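Local coordinates for protein glyceraldehyde-3-phosphate dehydrogenase (Sulfolobus solfataricus, PDB 1B7G) that oxidises and phosphorylates D-glyceraldehyde 3-phosphate to 1,3-bisphosphoglycerate in glycolysis, using NADP in preference to NAD, at residues T216-L227 with D290-Q300; V305-R313 with S324-I334. The protein carries 1 engineered substitution. All coordinates share one frame; numbering follows the deposited sequence.

Contact 1 joins two neighbouring strands of the mixed sheet, 219-227 and 291-298, whereas contact 2 packs helix 304-315 against helix 321-331. The two lie in series: helix 304-315 is the next element after strand 291-298, yet the contacts' nearest atoms stay about 7 Å apart and their centres about 23 Å. Contact 2 is the more buried of the two and lies closer to the centre of the chain. In contact 1 one sheet face is buried and the other largely only partly buried, with backbone hydrogen bonds doing most of the joining. Contact 2 relies mainly on side chains, a charged and hydroxyl-rich cluster beside a small apolar patch, and no backbone bond links its helices.

Contact 1: T216-L227 with D290-Q300; sequences TLMHMHFINITL and DEVMLMYAVHQ
With CG of Tyr-296 between its backbone N and carbonyl carbon (chi1 56°) and CG of His-221 beside its own N (chi1 -61°), the two rings of this hydrogen-bonded pair overlap obliquely, their planes 34° apart. His-221 CB sits over the tyrosine face, a CH-pi contact 3.6 Å from the ring centroid. ND1 of His-221 reaches Tyr-296 OH at 2.8 Å in a bent, weak bond; the imidazole's firmer partner is Asn-140, at NE2. Val-298 CG2 packs near the histidine, and Ile-223 CG2 approaches Tyr-296 CE2 to 4.0 Å. Farther along this buried face, Ile-223 and Leu-294 lie side by side, and at its far end Leu-227 CD1 reaches Val-292 CG2 (3.6 Å).

The face of Met-220, Phe-222 and Asn-224 is more open. With Met-295 CG between backbone N and carbonyl carbon and the chain extended at chi2, its sulfur lies at the edge of the Phe-222 ring, a Met-aromatic contact; the bend at chi3 brings CE to the same edge, in plane. Met-220 CE touches that sulfur at 3.7 Å. Asn-224 ND2 donates to the anti lone pair of Glu-291 OE2 (2.6 Å), tilted from the amide plane.

Past the strand ends, Gln-300 NE2 bonds to Leu-217 O at 3.3 Å from above the carbonyl plane and also holds Asp-170. Its CB packs 3.4 Å from NE2 of His-219, whose ND1 accepts from the backbone of Arg-167. Paired backbone bonds from His-219 to Ile-225 make this an antiparallel ladder of the GAPDH catalytic domain, delivering His-219 to the catalytic site beside Gln-300, a probable NAD-binding residue.

Contact 2: V305-R313 with S324-I334; sequences VPENIDAIR and SMRITNESLGI
The guanidinium of Arg-313 meets Ser-324 OG and Thr-328 OG1 at its edge, both close to its plane, while Ile-327 CG2 approaches NH2 obliquely at 3.5 Å. NH1 serves both hydroxyls: the bond to Ser-324 OG is nearly straight (3.1 Å, 170°), that to Thr-328 OG1 more bent (2.9 Å). The same two oxygens converge on OD1 of Asp-310. Ser-324 OG donates to it at 2.7 Å, on the anti side and somewhat out of the carboxylate plane, and Thr-328 OG1 lies 2.8 Å from it. Asp-310 OD2 faces Met-325 CG and forms a salt bridge with Arg-245, whereas Arg-313 NH2 pairs with Asp-25; these opposite charges probably offset one another around the buried Asp-310 and Arg-313. Replacing Arg-313 by a leucine would probably leave Asp-25 without its charge partner and both hydroxyls without the NH1 donor that ties them together.

The helix segments 305-313 and 324-331, whose axes come within 9.5 Å and run at 144°, form a roughly antiparallel pair in which Thr-328 is a knob in the hole made by Pro-306, Ile-309, Asp-310 and Arg-313. Its two branches divide the work: with OG1 beside the backbone N (chi1 -61°) and turned to the charges, CG2 is directed at Pro-306 CB, 3.5 Å away. Ile-309 CG2 packs against OG1. Beyond Thr-328 the contact turns apolar, Leu-332 CD1 resting on Pro-306, Val-305 and Ile-309; Ala-19 of helix 11-21 touches Leu-332, Val-305 and Ile-309. A Schellman motif at Gly-333 then ends the second helix, and Ile-334 CD1 comes back to Pro-306 CG at 4.2 Å.

Contact 1: T216-L227 with D290-Q300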
loop_
_atom_site.group_PDB
_atom_site.type_symbol
_atom_site.label_atom_id
_atom_site.label_comp_id
_atom_site.label_asym_id
_atom_site.label_seq_id
_atom_site.Cartn_x
_atom_site.Cartn_y
_atom_site.Cartn_z
ATOM N N THR A 216 0.052 -10.683 -6.643
ATOM C CA THR A 216 1.281 -10.033 -6.197
ATOM C C THR A 216 1.332 -9.804 -4.678
ATOM O O THR A 216 2.410 -9.513 -4.163
ATOM C CB THR A 216 1.469 -8.604 -6.827
ATOM O OG1 THR A 216 0.308 -7.841 -6.487
ATOM C CG2 THR A 216 1.538 -8.682 -8.351
ATOM N N LEU A 217 0.226 -9.960 -3.999
ATOM C CA LEU A 217 0.135 -9.491 -2.624
ATOM C C LEU A 217 0.730 -10.384 -1.562
ATOM O O LEU A 217 1.461 -9.899 -0.700
ATOM C CB LEU A 217 -1.336 -9.189 -2.326
ATOM C CG LEU A 217 -2.011 -8.235 -3.341
ATOM C CD1 LEU A 217 -3.401 -7.837 -2.864
ATOM C CD2 LEU A 217 -1.146 -6.981 -3.527
ATOM N N MET A 218 0.350 -11.649 -1.517
ATOM C CA MET A 218 0.701 -12.550 -0.417
ATOM C C MET A 218 0.679 -13.996 -0.928
ATOM O O MET A 218 -0.112 -14.280 -1.846
ATOM C CB MET A 218 -0.430 -12.482 0.626
ATOM C CG MET A 218 -0.384 -11.288 1.572
ATOM S SD MET A 218 -1.710 -11.265 2.753
ATOM C CE MET A 218 -1.608 -9.533 3.302
ATOM N N HIS A 219 1.407 -14.830 -0.225
ATOM C CA HIS A 219 1.350 -16.261 -0.399
ATOM C C HIS A 219 0.233 -16.804 0.484
ATOM O O HIS A 219 -0.151 -16.126 1.444
ATOM C CB HIS A 219 2.637 -16.910 0.122
ATOM C CG HIS A 219 3.906 -16.444 -0.489
ATOM N ND1 HIS A 219 4.164 -16.473 -1.830
ATOM C CD2 HIS A 219 5.035 -15.935 0.081
ATOM C CE1 HIS A 219 5.376 -16.056 -2.087
ATOM N NE2 HIS A 219 5.942 -15.727 -0.905
ATOM N N MET A 220 -0.142 -18.067 0.245
ATOM C CA MET A 220 -1.028 -18.782 1.106
ATOM C C MET A 220 -0.547 -20.216 1.313
ATOM O O MET A 220 0.002 -20.879 0.429
ATOM C CB MET A 220 -2.526 -18.825 0.736
ATOM C CG MET A 220 -3.285 -17.586 1.217
ATOM S SD MET A 220 -5.047 -17.666 0.976
ATOM C CE MET A 220 -5.494 -18.750 2.372
ATOM N N HIS A 221 -0.777 -20.699 2.560
ATOM C CA HIS A 221 -0.437 -22.078 2.883
ATOM C C HIS A 221 -1.686 -22.883 3.279
ATOM O O HIS A 221 -2.574 -22.427 3.916
ATOM C CB HIS A 221 0.568 -22.259 4.042
ATOM C CG HIS A 221 1.911 -21.625 3.786
ATOM N ND1 HIS A 221 3.065 -22.091 4.417
ATOM C CD2 HIS A 221 2.282 -20.605 3.012
ATOM C CE1 HIS A 221 4.095 -21.336 3.965
ATOM N NE2 HIS A 221 3.627 -20.433 3.155
ATOM N N PHE A 222 -1.624 -24.180 2.922
ATOM C CA PHE A 222 -2.782 -25.041 3.280
ATOM C C PHE A 222 -2.178 -26.276 3.941
ATOM O O PHE A 222 -1.314 -26.915 3.326
ATOM C CB PHE A 222 -3.600 -25.412 2.052
ATOM C CG PHE A 222 -4.128 -24.204 1.310
ATOM C CD1 PHE A 222 -5.260 -23.552 1.761
ATOM C CD2 PHE A 222 -3.453 -23.693 0.217
ATOM C CE1 PHE A 222 -5.727 -22.423 1.098
ATOM C CE2 PHE A 222 -3.913 -22.561 -0.447
ATOM C CZ PHE A 222 -5.056 -21.931 -0.002
ATOM N N ILE A 223 -2.432 -26.424 5.237
ATOM C CA ILE A 223 -1.590 -27.393 5.941
ATOM C C ILE A 223 -2.344 -28.434 6.751
ATOM O O ILE A 223 -3.480 -28.296 7.098
ATOM C CB ILE A 223 -0.587 -26.742 6.914
ATOM C CG1 ILE A 223 -1.388 -26.107 8.053
ATOM C CG2 ILE A 223 0.323 -25.720 6.253
ATOM C CD1 ILE A 223 -0.489 -25.922 9.281
ATOM N N ASN A 224 -1.623 -29.549 6.846
ATOM C CA ASN A 224 -2.167 -30.706 7.558
ATOM C C ASN A 224 -1.070 -31.172 8.535
ATOM O O ASN A 224 -0.025 -31.615 8.097
ATOM C CB ASN A 224 -2.527 -31.801 6.572
ATOM C CG ASN A 224 -2.990 -33.078 7.259
ATOM O OD1 ASN A 224 -2.356 -33.691 8.127
ATOM N ND2 ASN A 224 -4.176 -33.521 6.854
ATOM N N ILE A 225 -1.438 -31.078 9.812
ATOM C CA ILE A 225 -0.462 -31.450 10.855
ATOM C C ILE A 225 -0.975 -32.705 11.575
ATOM O O ILE A 225 -2.162 -32.848 11.848
ATOM C CB ILE A 225 -0.317 -30.303 11.877
ATOM C CG1 ILE A 225 0.282 -29.021 11.268
ATOM C CG2 ILE A 225 0.551 -30.726 13.073
ATOM C CD1 ILE A 225 0.056 -27.817 12.182
ATOM N N THR A 226 -0.030 -33.638 11.844
ATOM C CA THR A 226 -0.421 -34.800 12.651
ATOM C C THR A 226 0.319 -34.691 13.997
ATOM O O THR A 226 1.526 -34.449 13.964
ATOM C CB THR A 226 -0.052 -36.145 12.003
ATOM O OG1 THR A 226 -0.617 -36.173 10.709
ATOM C CG2 THR A 226 -0.567 -37.307 12.859
ATOM N N LEU A 227 -0.427 -34.659 15.076
ATOM C CA LEU A 227 0.132 -34.506 16.418
ATOM C C LEU A 227 0.319 -35.851 17.128
ATOM O O LEU A 227 -0.273 -36.872 16.770
ATOM C CB LEU A 227 -0.821 -33.649 17.271
ATOM C CG LEU A 227 -1.209 -32.306 16.637
ATOM C CD1 LEU A 227 -2.281 -31.607 17.438
ATOM C CD2 LEU A 227 0.030 -31.440 16.469
ATOM N N ASP A 290 -5.962 -36.307 16.517
ATOM C CA ASP A 290 -4.572 -35.962 16.287
ATOM C C ASP A 290 -4.343 -35.236 14.947
ATOM O O ASP A 290 -3.202 -34.930 14.610
ATOM C CB ASP A 290 -3.669 -37.191 16.333
ATOM C CG ASP A 290 -3.851 -38.135 15.164
ATOM O OD1 ASP A 290 -4.754 -37.948 14.325
ATOM O OD2 ASP A 290 -3.073 -39.119 15.092
ATOM N N GLU A 291 -5.424 -34.916 14.244
ATOM C CA GLU A 291 -5.282 -34.220 12.983
ATOM C C GLU A 291 -5.692 -32.757 13.086
ATOM O O GLU A 291 -6.801 -32.431 13.503
ATOM C CB GLU A 291 -6.115 -34.855 11.868
ATOM C CG GLU A 291 -5.466 -34.748 10.502
ATOM C CD GLU A 291 -6.421 -35.025 9.343
ATOM O OE1 GLU A 291 -7.505 -35.588 9.561
ATOM O OE2 GLU A 291 -6.053 -34.646 8.215
ATOM N N VAL A 292 -4.795 -31.882 12.629
ATOM C CA VAL A 292 -5.110 -30.466 12.565
ATOM C C VAL A 292 -4.991 -30.006 11.090
ATOM O O VAL A 292 -3.994 -30.277 10.418
ATOM C CB VAL A 292 -4.146 -29.622 13.407
ATOM C CG1 VAL A 292 -4.442 -28.139 13.198
ATOM C CG2 VAL A 292 -4.282 -29.945 14.893
ATOM N N MET A 293 -5.985 -29.265 10.643
ATOM C CA MET A 293 -5.904 -28.668 9.308
ATOM C C MET A 293 -6.179 -27.160 9.464
ATOM O O MET A 293 -6.840 -26.817 10.408
ATOM C CB MET A 293 -6.864 -29.316 8.324
ATOM C CG MET A 293 -6.293 -30.515 7.584
ATOM S SD MET A 293 -7.495 -31.384 6.534
ATOM C CE MET A 293 -8.507 -32.140 7.782
ATOM N N LEU A 294 -5.517 -26.328 8.684
ATOM C CA LEU A 294 -5.794 -24.888 8.679
ATOM C C LEU A 294 -5.143 -24.224 7.460
ATOM O O LEU A 294 -4.276 -24.779 6.754
ATOM C CB LEU A 294 -5.383 -24.210 9.989
ATOM C CG LEU A 294 -3.907 -24.358 10.386
ATOM C CD1 LEU A 294 -3.064 -23.268 9.768
ATOM C CD2 LEU A 294 -3.777 -24.359 11.917
ATOM N N MET A 295 -5.488 -22.968 7.193
ATOM C CA MET A 295 -4.823 -22.256 6.089
ATOM C C MET A 295 -4.438 -20.863 6.576
ATOM O O MET A 295 -5.078 -20.311 7.500
ATOM C CB MET A 295 -5.806 -22.142 4.875
ATOM C CG MET A 295 -7.034 -21.350 5.315
ATOM S SD MET A 295 -8.086 -20.899 3.969
ATOM C CE MET A 295 -8.863 -22.389 3.480
ATOM N N TYR A 296 -3.414 -20.298 5.961
ATOM C CA TYR A 296 -2.969 -18.967 6.390
ATOM C C TYR A 296 -2.361 -18.210 5.232
ATOM O O TYR A 296 -1.898 -18.797 4.223
ATOM C CB TYR A 296 -2.036 -19.105 7.625
ATOM C CG TYR A 296 -0.828 -19.993 7.482
ATOM C CD1 TYR A 296 0.314 -19.552 6.799
ATOM C CD2 TYR A 296 -0.778 -21.246 8.043
ATOM C CE1 TYR A 296 1.419 -20.371 6.687
ATOM C CE2 TYR A 296 0.335 -22.061 7.956
ATOM C CZ TYR A 296 1.426 -21.630 7.250
ATOM O OH TYR A 296 2.513 -22.451 7.108
ATOM N N ALA A 297 -2.351 -16.871 5.393
ATOM C CA ALA A 297 -1.667 -16.016 4.435
ATOM C C ALA A 297 -0.292 -15.606 4.936
ATOM O O ALA A 297 -0.064 -15.519 6.164
ATOM C CB ALA A 297 -2.490 -14.753 4.110
ATOM N N VAL A 298 0.639 -15.317 4.041
ATOM C CA VAL A 298 1.978 -14.870 4.412
ATOM C C VAL A 298 2.334 -13.607 3.604
ATOM O O VAL A 298 2.288 -13.641 2.380
ATOM C CB VAL A 298 3.042 -15.931 4.127
ATOM C CG1 VAL A 298 4.443 -15.465 4.474
ATOM C CG2 VAL A 298 2.743 -17.263 4.875
ATOM N N HIS A 299 2.624 -12.503 4.281
ATOM C CA HIS A 299 3.061 -11.292 3.571
ATOM C C HIS A 299 4.557 -11.378 3.375
ATOM O O HIS A 299 5.354 -11.075 4.295
ATOM C CB HIS A 299 2.653 -10.000 4.279
ATOM C CG HIS A 299 3.094 -8.779 3.492
ATOM N ND1 HIS A 299 3.638 -7.668 4.083
ATOM C CD2 HIS A 299 3.109 -8.525 2.172
ATOM C CE1 HIS A 299 3.972 -6.781 3.172
ATOM N NE2 HIS A 299 3.632 -7.274 1.985
ATOM N N GLN A 300 4.963 -11.747 2.166
ATOM C CA GLN A 300 6.349 -12.065 1.888
ATOM C C GLN A 300 7.272 -10.855 1.947
ATOM O O GLN A 300 8.470 -11.057 2.126
ATOM C CB GLN A 300 6.620 -12.771 0.555
ATOM C CG GLN A 300 6.326 -11.915 -0.676
ATOM C CD GLN A 300 4.881 -11.553 -0.825
ATOM O OE1 GLN A 300 3.941 -12.232 -0.359
ATOM N NE2 GLN A 300 4.600 -10.426 -1.486
HETATM O O HOH W 1 0.214 -39.495 16.056
#

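Contact 2: V305-R313 with S324-I334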
loop_
_atom_site.group_PDB
_atom_site.type_symbol
_atom_site.label_atom_id
_atom_site.label_comp_id
_atom_site.label_asym_id
_atom_site.label_seq_id
_atom_site.Cartn_x
_atom_site.Cartn_y
_atom_site.Cartn_z
ATOM N N VAL A 305 11.457 -9.675 8.427
ATOM C CA VAL A 305 12.063 -8.488 9.055
ATOM C C VAL A 305 12.333 -8.646 10.528
ATOM O O VAL A 305 13.524 -8.569 10.895
ATOM C CB VAL A 305 11.224 -7.244 8.692
ATOM C CG1 VAL A 305 11.710 -5.973 9.380
ATOM C CG2 VAL A 305 11.347 -7.085 7.162
ATOM N N PRO A 306 11.385 -8.950 11.404
ATOM C CA PRO A 306 11.626 -9.166 12.808
ATOM C C PRO A 306 12.592 -10.307 13.062
ATOM O O PRO A 306 13.474 -10.194 13.952
ATOM C CB PRO A 306 10.270 -9.338 13.453
ATOM C CG PRO A 306 9.391 -9.789 12.316
ATOM C CD PRO A 306 9.952 -9.177 11.060
ATOM N N GLU A 307 12.592 -11.368 12.253
ATOM C CA GLU A 307 13.505 -12.470 12.347
ATOM C C GLU A 307 14.957 -12.034 12.161
ATOM O O GLU A 307 15.849 -12.477 12.887
ATOM C CB GLU A 307 13.190 -13.584 11.293
ATOM C CG GLU A 307 11.751 -14.082 11.378
ATOM C CD GLU A 307 11.368 -14.646 12.726
ATOM O OE1 GLU A 307 12.285 -15.167 13.394
ATOM O OE2 GLU A 307 10.205 -14.516 13.189
ATOM N N ASN A 308 15.206 -11.114 11.230
ATOM C CA ASN A 308 16.569 -10.635 11.007
ATOM C C ASN A 308 17.049 -9.812 12.223
ATOM O O ASN A 308 18.237 -9.893 12.589
ATOM C CB ASN A 308 16.664 -9.816 9.724
ATOM C CG ASN A 308 16.930 -10.614 8.472
ATOM O OD1 ASN A 308 18.079 -10.884 8.124
ATOM N ND2 ASN A 308 15.869 -11.009 7.779
ATOM N N ILE A 309 16.129 -9.072 12.850
ATOM C CA ILE A 309 16.515 -8.317 14.050
ATOM C C ILE A 309 16.915 -9.250 15.184
ATOM O O ILE A 309 17.999 -9.116 15.806
ATOM C CB ILE A 309 15.419 -7.340 14.479
ATOM C CG1 ILE A 309 15.094 -6.318 13.398
ATOM C CG2 ILE A 309 15.880 -6.608 15.770
ATOM C CD1 ILE A 309 16.294 -5.594 12.801
ATOM N N ASP A 310 16.140 -10.307 15.443
ATOM C CA ASP A 310 16.521 -11.273 16.482
ATOM C C ASP A 310 17.794 -12.004 16.167
ATOM O O ASP A 310 18.605 -12.314 17.077
ATOM C CB ASP A 310 15.370 -12.250 16.731
ATOM C CG ASP A 310 14.154 -11.571 17.300
ATOM O OD1 ASP A 310 14.349 -10.647 18.135
ATOM O OD2 ASP A 310 13.008 -11.936 16.951
ATOM N N ALA A 311 18.018 -12.329 14.885
ATOM C CA ALA A 311 19.190 -13.030 14.459
ATOM C C ALA A 311 20.439 -12.193 14.821
ATOM O O ALA A 311 21.469 -12.781 15.161
ATOM C CB ALA A 311 19.210 -13.397 12.985
ATOM N N ILE A 312 20.357 -10.883 14.632
ATOM C CA ILE A 312 21.485 -10.020 15.015
ATOM C C ILE A 312 21.769 -10.232 16.501
ATOM O O ILE A 312 22.886 -10.500 16.901
ATOM C CB ILE A 312 21.178 -8.537 14.753
ATOM C CG1 ILE A 312 21.228 -8.248 13.245
ATOM C CG2 ILE A 312 22.163 -7.644 15.495
ATOM C CD1 ILE A 312 20.476 -7.008 12.792
ATOM N N ARG A 313 20.736 -10.201 17.321
ATOM C CA ARG A 313 20.910 -10.372 18.757
ATOM C C ARG A 313 21.459 -11.729 19.118
ATOM O O ARG A 313 22.360 -11.793 19.978
ATOM C CB ARG A 313 19.607 -10.046 19.499
ATOM C CG ARG A 313 19.192 -8.609 19.280
ATOM C CD ARG A 313 18.640 -7.961 20.552
ATOM N NE ARG A 313 18.195 -6.591 20.265
ATOM C CZ ARG A 313 17.015 -6.271 19.746
ATOM N NH1 ARG A 313 16.092 -7.207 19.444
ATOM N NH2 ARG A 313 16.786 -4.978 19.538
ATOM N N SER A 324 15.101 -10.288 23.481
ATOM C CA SER A 324 15.232 -9.833 22.096
ATOM C C SER A 324 13.857 -9.778 21.408
ATOM O O SER A 324 13.383 -8.728 20.970
ATOM C CB SER A 324 16.121 -10.742 21.259
ATOM O OG SER A 324 16.341 -10.234 19.957
ATOM N N MET A 325 13.113 -10.872 21.520
ATOM C CA MET A 325 11.794 -10.871 20.841
ATOM C C MET A 325 10.893 -9.805 21.417
ATOM O O MET A 325 10.124 -9.169 20.681
ATOM C CB MET A 325 11.208 -12.253 20.833
ATOM C CG MET A 325 11.891 -13.222 19.829
ATOM S SD MET A 325 10.884 -14.732 19.749
ATOM C CE MET A 325 11.005 -15.332 21.419
ATOM N N ARG A 326 10.994 -9.509 22.728
ATOM C CA ARG A 326 10.133 -8.459 23.272
ATOM C C ARG A 326 10.481 -7.102 22.682
ATOM O O ARG A 326 9.567 -6.358 22.300
ATOM C CB ARG A 326 10.094 -8.476 24.801
ATOM C CG ARG A 326 9.618 -7.173 25.416
ATOM C CD ARG A 326 9.881 -7.082 26.917
ATOM N NE ARG A 326 9.639 -8.373 27.544
ATOM C CZ ARG A 326 10.556 -9.197 28.042
ATOM N NH1 ARG A 326 11.846 -8.880 28.061
ATOM N NH2 ARG A 326 10.151 -10.373 28.535
ATOM N N ILE A 327 11.752 -6.766 22.512
ATOM C CA ILE A 327 12.136 -5.460 21.969
ATOM C C ILE A 327 11.803 -5.381 20.478
ATOM O O ILE A 327 11.278 -4.391 19.990
ATOM C CB ILE A 327 13.610 -5.156 22.232
ATOM C CG1 ILE A 327 13.765 -4.922 23.775
ATOM C CG2 ILE A 327 14.111 -3.963 21.482
ATOM C CD1 ILE A 327 15.177 -5.144 24.263
ATOM N N THR A 328 12.144 -6.450 19.766
ATOM C CA THR A 328 11.815 -6.526 18.335
ATOM C C THR A 328 10.314 -6.339 18.175
ATOM O O THR A 328 9.918 -5.425 17.467
ATOM C CB THR A 328 12.251 -7.855 17.767
ATOM O OG1 THR A 328 13.679 -7.948 17.927
ATOM C CG2 THR A 328 11.903 -7.970 16.265
ATOM N N ASN A 329 9.512 -7.099 18.910
ATOM C CA ASN A 329 8.080 -7.017 18.845
ATOM C C ASN A 329 7.491 -5.655 19.163
ATOM O O ASN A 329 6.657 -5.141 18.392
ATOM C CB ASN A 329 7.411 -8.104 19.692
ATOM C CG ASN A 329 7.616 -9.477 19.019
ATOM O OD1 ASN A 329 8.058 -9.583 17.884
ATOM N ND2 ASN A 329 7.364 -10.513 19.786
ATOM N N GLU A 330 7.895 -5.084 20.301
ATOM C CA GLU A 330 7.336 -3.803 20.707
ATOM C C GLU A 330 7.732 -2.709 19.738
ATOM O O GLU A 330 6.930 -1.894 19.339
ATOM C CB GLU A 330 7.836 -3.436 22.135
ATOM C CG GLU A 330 7.057 -2.288 22.748
ATOM C CD GLU A 330 7.400 -0.889 22.333
ATOM O OE1 GLU A 330 8.535 -0.602 21.875
ATOM O OE2 GLU A 330 6.507 -0.006 22.470
ATOM N N SER A 331 9.033 -2.650 19.396
ATOM C CA SER A 331 9.493 -1.574 18.556
ATOM C C SER A 331 8.912 -1.640 17.135
ATOM O O SER A 331 8.941 -0.605 16.442
ATOM C CB SER A 331 11.017 -1.553 18.456
ATOM O OG SER A 331 11.529 -2.743 17.871
ATOM N N LEU A 332 8.609 -2.852 16.639
ATOM C CA LEU A 332 8.190 -2.905 15.212
ATOM C C LEU A 332 6.688 -2.990 15.089
ATOM O O LEU A 332 6.179 -3.211 13.976
ATOM C CB LEU A 332 8.850 -4.109 14.539
ATOM C CG LEU A 332 10.386 -4.062 14.460
ATOM C CD1 LEU A 332 10.888 -5.262 13.667
ATOM C CD2 LEU A 332 10.859 -2.782 13.778
ATOM N N GLY A 333 6.019 -2.947 16.228
ATOM C CA GLY A 333 4.574 -3.006 16.307
ATOM C C GLY A 333 4.016 -4.355 15.863
ATOM O O GLY A 333 2.983 -4.383 15.191
ATOM N N ILE A 334 4.646 -5.441 16.288
ATOM C CA ILE A 334 4.222 -6.789 15.918
ATOM C C ILE A 334 2.973 -7.149 16.708
ATOM O O ILE A 334 2.821 -6.760 17.864
ATOM C CB ILE A 334 5.346 -7.805 16.153
ATOM C CG1 ILE A 334 6.594 -7.519 15.320
ATOM C CG2 ILE A 334 4.893 -9.243 15.914
ATOM C CD1 ILE A 334 6.352 -7.261 13.840
#